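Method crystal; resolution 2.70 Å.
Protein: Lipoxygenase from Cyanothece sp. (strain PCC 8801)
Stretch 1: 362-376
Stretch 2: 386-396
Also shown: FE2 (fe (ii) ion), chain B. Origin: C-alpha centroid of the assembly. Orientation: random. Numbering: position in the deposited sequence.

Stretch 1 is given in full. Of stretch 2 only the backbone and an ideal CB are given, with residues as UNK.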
ATOM      1  N   LYS A 362       0.118   0.720   7.794  1.00 32.34           N
ATOM      2  CA  LYS A 362       1.500   0.238   7.754  1.00 36.60           C
ATOM      3  C   LYS A 362       1.977  -0.130   6.356  1.00 39.62           C
ATOM      4  O   LYS A 362       3.151   0.041   6.032  1.00 41.82           O
ATOM      5  CB  LYS A 362       1.674  -0.969   8.679  1.00 34.01           C
ATOM      6  CG  LYS A 362       3.124  -1.431   8.798  1.00 32.51           C
ATOM      7  CD  LYS A 362       3.275  -2.630   9.729  1.00 32.59           C
ATOM      8  CE  LYS A 362       2.807  -2.310  11.138  1.00 24.93           C
ATOM      9  NZ  LYS A 362       3.097  -3.415  12.086  1.00 25.23           N
ATOM     10  N   ALA A 363       1.076  -0.638   5.524  1.00 42.23           N
ATOM     11  CA  ALA A 363       1.475  -1.063   4.190  1.00 39.08           C
ATOM     12  C   ALA A 363       1.264   0.039   3.156  1.00 41.18           C
ATOM     13  O   ALA A 363       2.216   0.488   2.524  1.00 45.55           O
ATOM     14  CB  ALA A 363       0.730  -2.315   3.787  1.00 39.71           C
ATOM     15  N   HIS A 364       0.022   0.476   2.986  1.00 39.91           N
ATOM     16  CA  HIS A 364      -0.303   1.419   1.922  1.00 44.64           C
ATOM     17  C   HIS A 364       0.303   2.796   2.145  1.00 48.22           C
ATOM     18  O   HIS A 364       1.170   3.250   1.384  1.00 55.31           O
ATOM     19  CB  HIS A 364      -1.818   1.553   1.783  1.00 48.53           C
ATOM     20  CG  HIS A 364      -2.478   0.352   1.188  1.00 52.54           C
ATOM     21  ND1 HIS A 364      -2.794   0.259  -0.153  1.00 54.60           N
ATOM     22  CD2 HIS A 364      -2.879  -0.814   1.745  1.00 54.47           C
ATOM     23  CE1 HIS A 364      -3.365  -0.906  -0.392  1.00 52.95           C
ATOM     24  NE2 HIS A 364      -3.429  -1.577   0.747  1.00 54.13           N
ATOM     25  N   VAL A 365      -0.169   3.457   3.194  1.00 43.01           N
ATOM     26  CA  VAL A 365       0.247   4.815   3.484  1.00 41.42           C
ATOM     27  C   VAL A 365       1.756   4.921   3.677  1.00 43.85           C
ATOM     28  O   VAL A 365       2.394   5.797   3.097  1.00 53.37           O
ATOM     29  CB  VAL A 365      -0.463   5.353   4.731  1.00 39.18           C
ATOM     30  CG1 VAL A 365      -0.025   6.789   5.003  1.00 36.00           C
ATOM     31  CG2 VAL A 365      -1.969   5.265   4.551  1.00 34.32           C
ATOM     32  N   GLN A 366       2.332   4.029   4.474  1.00 38.90           N
ATOM     33  CA  GLN A 366       3.753   4.131   4.771  1.00 42.55           C
ATOM     34  C   GLN A 366       4.607   3.967   3.513  1.00 48.17           C
ATOM     35  O   GLN A 366       5.677   4.562   3.403  1.00 51.85           O
ATOM     36  CB  GLN A 366       4.176   3.102   5.823  1.00 41.88           C
ATOM     37  CG  GLN A 366       5.606   3.322   6.308  1.00 43.37           C
ATOM     38  CD  GLN A 366       6.169   2.168   7.116  1.00 42.88           C
ATOM     39  OE1 GLN A 366       7.357   2.161   7.455  1.00 44.39           O
ATOM     40  NE2 GLN A 366       5.324   1.189   7.436  1.00 40.10           N
ATOM     41  N   MET A 367       4.130   3.178   2.556  1.00 45.74           N
ATOM     42  CA  MET A 367       4.923   2.907   1.361  1.00 41.68           C
ATOM     43  C   MET A 367       4.678   3.921   0.241  1.00 42.36           C
ATOM     44  O   MET A 367       5.524   4.084  -0.643  1.00 43.85           O
ATOM     45  CB  MET A 367       4.655   1.491   0.852  1.00 38.92           C
ATOM     46  CG  MET A 367       5.208   0.380   1.744  1.00 39.04           C
ATOM     47  SD  MET A 367       7.001   0.423   1.954  1.00 59.62           S
ATOM     48  CE  MET A 367       7.151   1.114   3.600  1.00 53.10           C
ATOM     49  N   GLU A 368       3.538   4.609   0.274  1.00 39.30           N
ATOM     50  CA  GLU A 368       3.271   5.609  -0.760  1.00 37.46           C
ATOM     51  C   GLU A 368       4.331   6.715  -0.771  1.00 41.14           C
ATOM     52  O   GLU A 368       4.713   7.198  -1.836  1.00 42.57           O
ATOM     53  CB  GLU A 368       1.877   6.233  -0.600  1.00 35.52           C
ATOM     54  CG  GLU A 368       1.642   7.401  -1.564  1.00 38.41           C
ATOM     55  CD  GLU A 368       0.195   7.594  -1.965  1.00 44.93           C
ATOM     56  OE1 GLU A 368      -0.061   8.424  -2.863  1.00 47.97           O
ATOM     57  OE2 GLU A 368      -0.686   6.922  -1.393  1.00 46.92           O
ATOM     58  N   GLN A 369       4.818   7.100   0.407  1.00 40.40           N
ATOM     59  CA  GLN A 369       5.806   8.175   0.509  1.00 34.83           C
ATOM     60  C   GLN A 369       7.108   7.769  -0.175  1.00 35.88           C
ATOM     61  O   GLN A 369       7.730   8.562  -0.903  1.00 40.56           O
ATOM     62  CB  GLN A 369       6.053   8.555   1.976  1.00 35.15           C
ATOM     63  CG  GLN A 369       6.685   7.484   2.848  1.00 36.75           C
ATOM     64  CD  GLN A 369       6.679   7.846   4.331  1.00 37.11           C
ATOM     65  OE1 GLN A 369       6.791   9.019   4.702  1.00 37.34           O
ATOM     66  NE2 GLN A 369       6.544   6.832   5.186  1.00 36.62           N
ATOM     67  N   TYR A 370       7.496   6.514   0.035  1.00 35.05           N
ATOM     68  CA  TYR A 370       8.674   5.967  -0.607  1.00 31.58           C
ATOM     69  C   TYR A 370       8.465   5.877  -2.103  1.00 37.55           C
ATOM     70  O   TYR A 370       9.391   6.110  -2.873  1.00 43.41           O
ATOM     71  CB  TYR A 370       9.011   4.596  -0.043  1.00 28.92           C
ATOM     72  CG  TYR A 370       9.481   4.640   1.382  1.00 35.08           C
ATOM     73  CD1 TYR A 370      10.758   5.105   1.700  1.00 40.45           C
ATOM     74  CD2 TYR A 370       8.659   4.213   2.412  1.00 38.57           C
ATOM     75  CE1 TYR A 370      11.198   5.145   3.011  1.00 40.54           C
ATOM     76  CE2 TYR A 370       9.085   4.251   3.721  1.00 45.48           C
ATOM     77  CZ  TYR A 370      10.355   4.718   4.016  1.00 42.35           C
ATOM     78  OH  TYR A 370      10.763   4.740   5.326  1.00 43.01           O
ATOM     79  N   ALA A 371       7.248   5.534  -2.515  1.00 39.94           N
ATOM     80  CA  ALA A 371       6.925   5.492  -3.940  1.00 47.00           C
ATOM     81  C   ALA A 371       7.126   6.859  -4.589  1.00 45.81           C
ATOM     82  O   ALA A 371       7.925   7.008  -5.521  1.00 50.40           O
ATOM     83  CB  ALA A 371       5.500   5.012  -4.153  1.00 50.97           C
ATOM     84  N   VAL A 372       6.407   7.853  -4.079  1.00 39.10           N
ATOM     85  CA  VAL A 372       6.476   9.203  -4.618  1.00 43.03           C
ATOM     86  C   VAL A 372       7.910   9.722  -4.672  1.00 43.50           C
ATOM     87  O   VAL A 372       8.366  10.175  -5.724  1.00 43.27           O
ATOM     88  CB  VAL A 372       5.618  10.181  -3.798  1.00 42.56           C
ATOM     89  CG1 VAL A 372       5.770  11.587  -4.341  1.00 41.25           C
ATOM     90  CG2 VAL A 372       4.152   9.749  -3.824  1.00 42.65           C
ATOM     91  N   ALA A 373       8.623   9.636  -3.551  1.00 46.27           N
ATOM     92  CA  ALA A 373      10.020  10.072  -3.517  1.00 44.89           C
ATOM     93  C   ALA A 373      10.864   9.341  -4.567  1.00 53.45           C
ATOM     94  O   ALA A 373      11.645   9.960  -5.308  1.00 60.21           O
ATOM     95  CB  ALA A 373      10.600   9.859  -2.140  1.00 40.74           C
ATOM     96  N   CYS A 374      10.688   8.021  -4.623  1.00 48.15           N
ATOM     97  CA  CYS A 374      11.435   7.169  -5.539  1.00 45.93           C
ATOM     98  C   CYS A 374      11.278   7.610  -6.982  1.00 46.99           C
ATOM     99  O   CYS A 374      12.263   7.904  -7.660  1.00 47.87           O
ATOM    100  CB  CYS A 374      10.986   5.715  -5.397  1.00 45.71           C
ATOM    101  SG  CYS A 374      11.580   4.619  -6.703  1.00 47.31           S
ATOM    102  N   PHE A 375      10.037   7.652  -7.451  1.00 48.13           N
ATOM    103  CA  PHE A 375       9.775   8.026  -8.834  1.00 50.14           C
ATOM    104  C   PHE A 375      10.125   9.485  -9.086  1.00 51.69           C
ATOM    105  O   PHE A 375      10.350   9.889 -10.225  1.00 53.95           O
ATOM    106  CB  PHE A 375       8.314   7.753  -9.201  1.00 47.99           C
ATOM    107  CG  PHE A 375       8.026   6.304  -9.478  1.00 51.57           C
ATOM    108  CD1 PHE A 375       8.289   5.760 -10.724  1.00 50.23           C
ATOM    109  CD2 PHE A 375       7.508   5.482  -8.490  1.00 51.11           C
ATOM    110  CE1 PHE A 375       8.032   4.431 -10.983  1.00 50.11           C
ATOM    111  CE2 PHE A 375       7.251   4.151  -8.744  1.00 48.35           C
ATOM    112  CZ  PHE A 375       7.513   3.627  -9.991  1.00 50.26           C
ATOM    113  N   ARG A 376      10.177  10.274  -8.018  1.00 49.89           N
ATOM    114  CA  ARG A 376      10.562  11.668  -8.146  1.00 46.25           C
ATOM    115  C   ARG A 376      12.047  11.820  -8.434  1.00 46.74           C
ATOM    116  O   ARG A 376      12.436  12.677  -9.224  1.00 48.67           O
ATOM    117  CB  ARG A 376      10.207  12.451  -6.885  1.00 45.01           C
ATOM    118  CG  ARG A 376       8.801  13.008  -6.864  1.00 44.26           C
ATOM    119  CD  ARG A 376       8.522  13.715  -5.540  1.00 40.59           C
ATOM    120  NE  ARG A 376       9.213  14.995  -5.447  1.00 35.32           N
ATOM    121  CZ  ARG A 376       8.635  16.167  -5.687  1.00 42.86           C
ATOM    122  NH1 ARG A 376       7.355  16.219  -6.025  1.00 43.77           N
ATOM    123  NH2 ARG A 376       9.333  17.288  -5.583  1.00 52.37           N
ATOM    124  N   UNK A 386      15.962  -1.281  -8.789  1.00 52.71           N
ATOM    125  CA  UNK A 386      15.735  -2.169  -7.666  1.00 50.42           C
ATOM    126  C   UNK A 386      14.447  -1.835  -6.919  1.00 55.93           C
ATOM    127  O   UNK A 386      13.767  -2.734  -6.416  1.00 61.33           O
ATOM    128  CB  UNK A 386      16.926  -2.109  -6.707  1.00 50.42           C
ATOM    129  N   UNK A 387      14.092  -0.551  -6.880  1.00 53.59           N
ATOM    130  CA  UNK A 387      12.969  -0.103  -6.053  1.00 54.02           C
ATOM    131  C   UNK A 387      11.646   0.079  -6.803  1.00 58.45           C
ATOM    132  O   UNK A 387      10.589  -0.283  -6.284  1.00 60.77           O
ATOM    133  CB  UNK A 387      13.341   1.222  -5.384  1.00 54.02           C
ATOM    134  N   UNK A 388      11.701   0.635  -8.011  1.00 57.08           N
ATOM    135  CA  UNK A 388      10.487   0.933  -8.777  1.00 57.36           C
ATOM    136  C   UNK A 388       9.473  -0.223  -8.946  1.00 56.11           C
ATOM    137  O   UNK A 388       8.271   0.008  -8.796  1.00 51.86           O
ATOM    138  CB  UNK A 388      10.907   1.413 -10.168  1.00 57.36           C
ATOM    139  N   UNK A 389       9.932  -1.461  -9.254  1.00 58.97           N
ATOM    140  CA  UNK A 389       8.919  -2.510  -9.457  1.00 53.04           C
ATOM    141  C   UNK A 389       8.097  -2.840  -8.209  1.00 55.41           C
ATOM    142  O   UNK A 389       6.999  -3.379  -8.325  1.00 62.90           O
ATOM    143  CB  UNK A 389       9.604  -3.787  -9.949  1.00 53.04           C
ATOM    144  N   UNK A 390       8.621  -2.515  -7.033  1.00 53.85           N
ATOM    145  CA  UNK A 390       7.911  -2.780  -5.790  1.00 50.82           C
ATOM    146  C   UNK A 390       7.068  -1.585  -5.352  1.00 46.50           C
ATOM    147  O   UNK A 390       6.120  -1.732  -4.584  1.00 47.75           O
ATOM    148  CB  UNK A 390       8.905  -3.150  -4.687  1.00 50.82           C
ATOM    149  N   UNK A 391       7.416  -0.402  -5.847  1.00 42.72           N
ATOM    150  CA  UNK A 391       6.722   0.820  -5.454  1.00 42.34           C
ATOM    151  C   UNK A 391       5.748   1.300  -6.521  1.00 45.92           C
ATOM    152  O   UNK A 391       4.984   2.236  -6.293  1.00 46.91           O
ATOM    153  CB  UNK A 391       7.737   1.923  -5.149  1.00 42.34           C
ATOM    154  N   UNK A 392       5.764   0.651  -7.680  1.00 49.15           N
ATOM    155  CA  UNK A 392       4.876   1.057  -8.758  1.00 47.88           C
ATOM    156  C   UNK A 392       3.416   0.756  -8.424  1.00 47.46           C
ATOM    157  O   UNK A 392       3.124  -0.121  -7.610  1.00 46.93           O
ATOM    158  CB  UNK A 392       5.273   0.357 -10.059  1.00 47.88           C
ATOM    159  N   UNK A 393       2.519   1.540  -9.019  1.00 48.72           N
ATOM    160  CA  UNK A 393       1.070   1.316  -8.986  1.00 49.88           C
ATOM    161  C   UNK A 393       0.379   1.568  -7.638  1.00 53.45           C
ATOM    162  O   UNK A 393      -0.849   1.579  -7.580  1.00 55.23           O
ATOM    163  CB  UNK A 393       0.791  -0.128  -9.409  1.00 49.88           C
ATOM    164  N   UNK A 394       1.141   1.789  -6.568  1.00 50.60           N
ATOM    165  CA  UNK A 394       0.536   1.923  -5.239  1.00 44.62           C
ATOM    166  C   UNK A 394      -0.268   3.221  -5.102  1.00 42.28           C
ATOM    167  O   UNK A 394      -1.273   3.271  -4.376  1.00 44.10           O
ATOM    168  CB  UNK A 394       1.622   1.872  -4.163  1.00 44.62           C
ATOM    169  N   UNK A 395       0.147   4.253  -5.831  1.00 41.17           N
ATOM    170  CA  UNK A 395      -0.567   5.522  -5.820  1.00 44.63           C
ATOM    171  C   UNK A 395      -2.001   5.326  -6.309  1.00 52.51           C
ATOM    172  O   UNK A 395      -2.942   5.932  -5.782  1.00 58.39           O
ATOM    173  CB  UNK A 395       0.158   6.554  -6.685  1.00 44.63           C
ATOM    174  N   UNK A 396      -2.153   4.451  -7.299  1.00 49.92           N
ATOM    175  CA  UNK A 396      -3.452   4.141  -7.878  1.00 47.32           C
ATOM    176  C   UNK A 396      -4.393   3.529  -6.849  1.00 46.54           C
ATOM    177  O   UNK A 396      -5.521   3.995  -6.668  1.00 45.54           O
ATOM    178  CB  UNK A 396      -3.287   3.192  -9.066  1.00 47.32           C
TER
HETATM  179 FE   FE2 B 701      -4.041  -3.913   0.184  1.00 61.35          FE

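Stretch 1 is a continuous helix, and helix 386-391 crosses helix 362-376 obliquely, at 134° between their N-to-C directions. Position 386 lies beyond the reach of stretch 1 and is M386.

At 387 CA-to-CB points toward stretch 1, and the ideal CB lies 4.0 Å from C374 SG. An apolar residue of almost any size would suit. L387 meets the sulfur through its CB, 4.1 Å from C374 SG.

Position 388 points sideways, its ideal CB 4.1 Å from F375 CZ, beside an aromatic face. A short methyl-bearing side chain, such as alanine, valine or threonine, would fit. The residue is T388, whose CG2 sits 4.0 Å from the centroid of the F375 ring in a CH-pi contact and 3.8 Å from C374 SG.

Position 389 points away. Its phi of -64° and a backbone N with no bond to the preceding turn would admit proline among many others, and P389 occupies the kink. Position 390, out of reach, is H390.

Position 391 is the closest backbone approach, its CA 4.9 Å from A371 CA. The ideal CB lies 3.9 Å from A371 CA, facing a hollow lined by M367, A371, C374 and F375. A medium-sized apolar side chain such as leucine, isoleucine or methionine would suit. L391 enters as a knob: CD1 lies 3.7 Å from C374 CB, CD2 3.9 Å from A371 CB.

At 392 the chain leaves helical geometry with psi 153°. The ideal CB lies sideways, 4.0 Å from F375 CZ, so a side chain with an aliphatic base would suit, polar or not at its end. K392 places its CB 3.9 Å from F375 CZ, then leads away to donate a hydrogen bond from NZ to P389 O (3.1 Å).

Position 393 points away and has a positive phi of 71°, which favors glycine, asparagine or aspartate. S393 holds the N-cap position without a capping bond from its side chain.

Position 394 points toward a second hollow, among H364, M367, E368 and A371, suited to isoleucine, leucine, valine or methionine. I394 fills it, with CG2 3.6 Å from A371 CB and CD1 3.7 Å from M367 CB.

At 395 the ideal CB lies 4.3 Å from E368 OE1, which could attract a donor, although an aliphatic would also fit beside V372. I395 is the apolar answer, CG2 3.7 Å from E368 OE1. Position 396 points away and is N396.

Stretch 2 (386-396) MLTPHLKSIIN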
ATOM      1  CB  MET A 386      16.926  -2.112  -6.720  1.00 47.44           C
ATOM      2  CG  MET A 386      16.680  -2.709  -5.356  1.00 48.32           C
ATOM      3  SD  MET A 386      18.175  -2.653  -4.364  1.00 79.22           S
ATOM      4  CE  MET A 386      17.572  -3.376  -2.853  1.00 44.66           C
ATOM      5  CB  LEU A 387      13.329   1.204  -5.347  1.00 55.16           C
ATOM      6  CG  LEU A 387      14.218   1.064  -4.111  1.00 54.03           C
ATOM      7  CD1 LEU A 387      14.471   2.423  -3.476  1.00 50.35           C
ATOM      8  CD2 LEU A 387      13.578   0.111  -3.115  1.00 52.31           C
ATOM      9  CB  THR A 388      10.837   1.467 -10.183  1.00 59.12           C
ATOM     10  OG1 THR A 388      11.975   0.768 -10.697  1.00 63.65           O
ATOM     11  CG2 THR A 388      11.160   2.947 -10.122  1.00 61.51           C
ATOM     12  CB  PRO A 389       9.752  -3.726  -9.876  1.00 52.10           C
ATOM     13  CG  PRO A 389      11.106  -3.463  -9.347  1.00 55.75           C
ATOM     14  CD  PRO A 389      11.292  -1.984  -9.472  1.00 58.38           C
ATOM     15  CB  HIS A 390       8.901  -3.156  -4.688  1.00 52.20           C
ATOM     16  CG  HIS A 390       9.840  -4.252  -5.075  1.00 55.68           C
ATOM     17  ND1 HIS A 390       9.424  -5.551  -5.288  1.00 55.70           N
ATOM     18  CD2 HIS A 390      11.177  -4.248  -5.296  1.00 58.14           C
ATOM     19  CE1 HIS A 390      10.461  -6.294  -5.619  1.00 59.04           C
ATOM     20  NE2 HIS A 390      11.539  -5.528  -5.631  1.00 59.86           N
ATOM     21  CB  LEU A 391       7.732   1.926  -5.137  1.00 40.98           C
ATOM     22  CG  LEU A 391       8.474   1.776  -3.807  1.00 42.34           C
ATOM     23  CD1 LEU A 391       9.652   2.728  -3.732  1.00 46.15           C
ATOM     24  CD2 LEU A 391       7.530   2.012  -2.641  1.00 40.73           C
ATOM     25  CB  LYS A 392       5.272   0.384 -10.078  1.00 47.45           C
ATOM     26  CG  LYS A 392       5.358  -1.133 -10.051  1.00 48.47           C
ATOM     27  CD  LYS A 392       4.738  -1.721 -11.322  1.00 48.30           C
ATOM     28  CE  LYS A 392       5.367  -3.053 -11.734  1.00 49.32           C
ATOM     29  NZ  LYS A 392       5.202  -4.152 -10.744  1.00 51.31           N
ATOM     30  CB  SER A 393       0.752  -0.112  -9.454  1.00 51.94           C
ATOM     31  OG  SER A 393       1.124  -0.300 -10.810  1.00 54.21           O
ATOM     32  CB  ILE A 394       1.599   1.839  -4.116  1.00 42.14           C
ATOM     33  CG1 ILE A 394       0.929   1.603  -2.763  1.00 36.27           C
ATOM     34  CG2 ILE A 394       2.474   3.080  -4.075  1.00 43.56           C
ATOM     35  CD1 ILE A 394       1.921   1.479  -1.617  1.00 29.28           C
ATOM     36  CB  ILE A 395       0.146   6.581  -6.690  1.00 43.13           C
ATOM     37  CG1 ILE A 395       0.450   6.024  -8.086  1.00 41.89           C
ATOM     38  CG2 ILE A 395       1.434   7.050  -6.012  1.00 39.68           C
ATOM     39  CD1 ILE A 395       0.911   7.072  -9.069  1.00 43.04           C
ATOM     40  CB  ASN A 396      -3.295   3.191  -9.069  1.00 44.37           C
ATOM     41  CG  ASN A 396      -2.402   3.756 -10.163  1.00 40.52           C
ATOM     42  OD1 ASN A 396      -2.512   4.930 -10.532  1.00 37.51           O
ATOM     43  ND2 ASN A 396      -1.498   2.923 -10.681  1.00 35.40           N
TER
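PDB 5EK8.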